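Local coordinates for protein dihydroorotate dehydrogenase (Schistosoma mansoni, PDB 6UY4) that probably oxidises (S)-dihydroorotate to orotate with a quinone as acceptor, using bound FMN, in de novo pyrimidine synthesis, at residues L240-D245 / T312-K317. Residues are numbered along the deposited sequence; the frame is centred on the assembly and turned at random.
With FMN (flavin mononucleotide), chain G.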
# COMPACT_ATOMS: atom_id res chain seq x y z
N LEU A 240 4.13 -2.24 -10.19
CA LEU A 240 2.83 -2.87 -10.39
C LEU A 240 2.45 -3.60 -9.11
O LEU A 240 3.17 -4.49 -8.66
CB LEU A 240 2.88 -3.85 -11.57
CG LEU A 240 1.58 -4.03 -12.35
CD1 LEU A 240 1.10 -2.69 -12.90
CD2 LEU A 240 1.76 -5.04 -13.47
N LYS A 241 1.31 -3.21 -8.53
CA LYS A 241 0.82 -3.80 -7.29
C LYS A 241 -0.30 -4.77 -7.61
O LYS A 241 -1.29 -4.40 -8.24
CB LYS A 241 0.35 -2.71 -6.33
CG LYS A 241 -0.05 -3.22 -4.96
CD LYS A 241 -0.34 -2.06 -4.02
CE LYS A 241 -0.71 -2.55 -2.63
NZ LYS A 241 -0.93 -1.41 -1.69
N ILE A 242 -0.15 -6.02 -7.18
CA ILE A 242 -1.08 -7.08 -7.52
C ILE A 242 -1.80 -7.56 -6.27
O ILE A 242 -1.48 -7.16 -5.14
CB ILE A 242 -0.37 -8.26 -8.22
CG1 ILE A 242 0.54 -9.00 -7.24
CG2 ILE A 242 0.43 -7.77 -9.42
CD1 ILE A 242 1.20 -10.22 -7.81
N SER A 243 -2.78 -8.43 -6.47
CA SER A 243 -3.65 -9.09 -5.50
C SER A 243 -3.12 -10.48 -5.18
O SER A 243 -2.59 -11.16 -6.07
CB SER A 243 -5.07 -9.19 -6.04
OG SER A 243 -5.91 -9.93 -5.16
N PRO A 244 -3.25 -10.93 -3.93
CA PRO A 244 -2.80 -12.28 -3.58
C PRO A 244 -3.77 -13.39 -3.98
O PRO A 244 -3.47 -14.56 -3.73
CB PRO A 244 -2.66 -12.20 -2.05
CG PRO A 244 -3.71 -11.22 -1.66
CD PRO A 244 -3.76 -10.19 -2.76
N ASP A 245 -4.91 -13.04 -4.58
CA ASP A 245 -5.93 -14.01 -4.92
C ASP A 245 -5.83 -14.50 -6.36
O ASP A 245 -6.69 -15.28 -6.80
CB ASP A 245 -7.32 -13.42 -4.67
CG ASP A 245 -7.50 -12.95 -3.24
OD1 ASP A 245 -6.90 -13.57 -2.34
OD2 ASP A 245 -8.23 -11.96 -3.02
N THR A 312 2.65 -13.62 1.70
CA THR A 312 4.06 -14.01 1.64
C THR A 312 4.28 -15.13 0.63
O THR A 312 5.24 -15.09 -0.16
CB THR A 312 4.56 -14.42 3.02
OG1 THR A 312 4.35 -13.35 3.95
CG2 THR A 312 6.04 -14.77 2.98
N ASP A 313 3.41 -16.14 0.64
CA ASP A 313 3.50 -17.21 -0.34
C ASP A 313 3.39 -16.68 -1.76
O ASP A 313 4.15 -17.09 -2.65
CB ASP A 313 2.42 -18.26 -0.08
CG ASP A 313 2.68 -19.07 1.17
OD1 ASP A 313 3.86 -19.23 1.56
OD2 ASP A 313 1.70 -19.56 1.77
N CYS A 314 2.45 -15.75 -1.99
CA CYS A 314 2.33 -15.13 -3.30
C CYS A 314 3.61 -14.41 -3.68
O CYS A 314 4.06 -14.48 -4.83
CB CYS A 314 1.14 -14.17 -3.32
SG CYS A 314 0.88 -13.33 -4.90
N LEU A 315 4.22 -13.70 -2.73
CA LEU A 315 5.50 -13.04 -2.97
C LEU A 315 6.57 -14.06 -3.34
O LEU A 315 7.34 -13.86 -4.28
CB LEU A 315 5.92 -12.24 -1.75
CG LEU A 315 7.33 -11.66 -1.77
CD1 LEU A 315 7.45 -10.57 -2.82
CD2 LEU A 315 7.73 -11.13 -0.40
N ARG A 316 6.64 -15.16 -2.58
CA ARG A 316 7.63 -16.19 -2.86
C ARG A 316 7.43 -16.80 -4.25
O ARG A 316 8.41 -17.22 -4.89
CB ARG A 316 7.57 -17.28 -1.78
CG ARG A 316 8.71 -18.28 -1.84
CD ARG A 316 8.68 -19.25 -0.66
NE ARG A 316 8.90 -18.57 0.62
CZ ARG A 316 7.95 -18.39 1.53
NH1 ARG A 316 6.72 -18.83 1.31
NH2 ARG A 316 8.23 -17.76 2.66
N LYS A 317 6.19 -16.84 -4.73
CA LYS A 317 5.94 -17.32 -6.09
C LYS A 317 6.44 -16.33 -7.12
O LYS A 317 7.16 -16.69 -8.06
CB LYS A 317 4.45 -17.60 -6.29
CG LYS A 317 3.93 -18.84 -5.58
CD LYS A 317 2.46 -19.08 -5.92
CE LYS A 317 1.94 -20.36 -5.27
N1 FMN G . -3.86 -0.19 -1.29
C2 FMN G . -3.72 0.57 -2.43
O2 FMN G . -2.95 0.21 -3.32
N3 FMN G . -4.44 1.74 -2.58
C4 FMN G . -5.31 2.14 -1.58
O4 FMN G . -5.95 3.18 -1.71
C4A FMN G . -5.45 1.38 -0.43
N5 FMN G . -6.32 1.78 0.56
C5A FMN G . -6.46 1.02 1.71
C6 FMN G . -7.33 1.43 2.71
C7 FMN G . -7.48 0.67 3.86
C7M FMN G . -8.42 1.12 4.94
C8 FMN G . -6.75 -0.50 4.01
C8M FMN G . -6.91 -1.33 5.26
C9 FMN G . -5.88 -0.92 3.01
C9A FMN G . -5.73 -0.16 1.85
N10 FMN G . -4.86 -0.56 0.85
C10 FMN G . -4.72 0.21 -0.29
C1' FMN G . -4.06 -1.82 0.98
C2' FMN G . -2.75 -1.56 1.70
O2' FMN G . -2.04 -0.53 1.05
C3' FMN G . -1.88 -2.81 1.73
O3' FMN G . -1.75 -3.32 0.42
C4' FMN G . -2.45 -3.89 2.64
O4' FMN G . -3.30 -3.33 3.62
C5' FMN G . -1.30 -4.61 3.32
O5' FMN G . -1.77 -5.44 4.36
P FMN G . -1.34 -5.08 5.87
O1P FMN G . -1.91 -6.15 6.77
O2P FMN G . 0.16 -5.02 5.99
O3P FMN G . -1.95 -3.76 6.24
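C314 swings SG anti to its backbone N (chi1 180°), which carries the sulfur off helix 305-321 toward I242 and the loop 243-245 that follows it, while in I242 chi1 at 69° and an extended CG1-CD1 arm (chi2 176°) carry CD1 to the sulfur. The sulfur touches three consecutive residues: its nearest neighbour is P244 CA at 4.0 Å from C314 SG, and I242 CD1 and S243 O each lie 4.3 Å from the same atom. Alongside, P244 CB rests 4.5 Å from C314 CB, a loose apolar approach. No hydrogen bond crosses the contact, so a small buried patch of van der Waals packing joins the helix to the turn that follows I242. In that turn S243 OG accepts a weak bond from D245 N.

K241, beside I242 on the strand, serves the flavin instead. Its chain is extended throughout, and K241 NZ donates hydrogen bonds to FMN O2 and N1 and to ribityl O3', the last at 3.0 Å, with a weak fourth bond to O2'. A positive charge here would probably stabilise negative charge at N1 and O2 of the reduced flavin.

In this TIM-barrel enzyme, strand 238-242 runs parallel between strands 196-200 and 267-270. I242 also packs against helix 248-259, C314 leans on I270 of strand 267-270, and the D245–K310 salt bridge adds a second tie between the turn and helix 305-321.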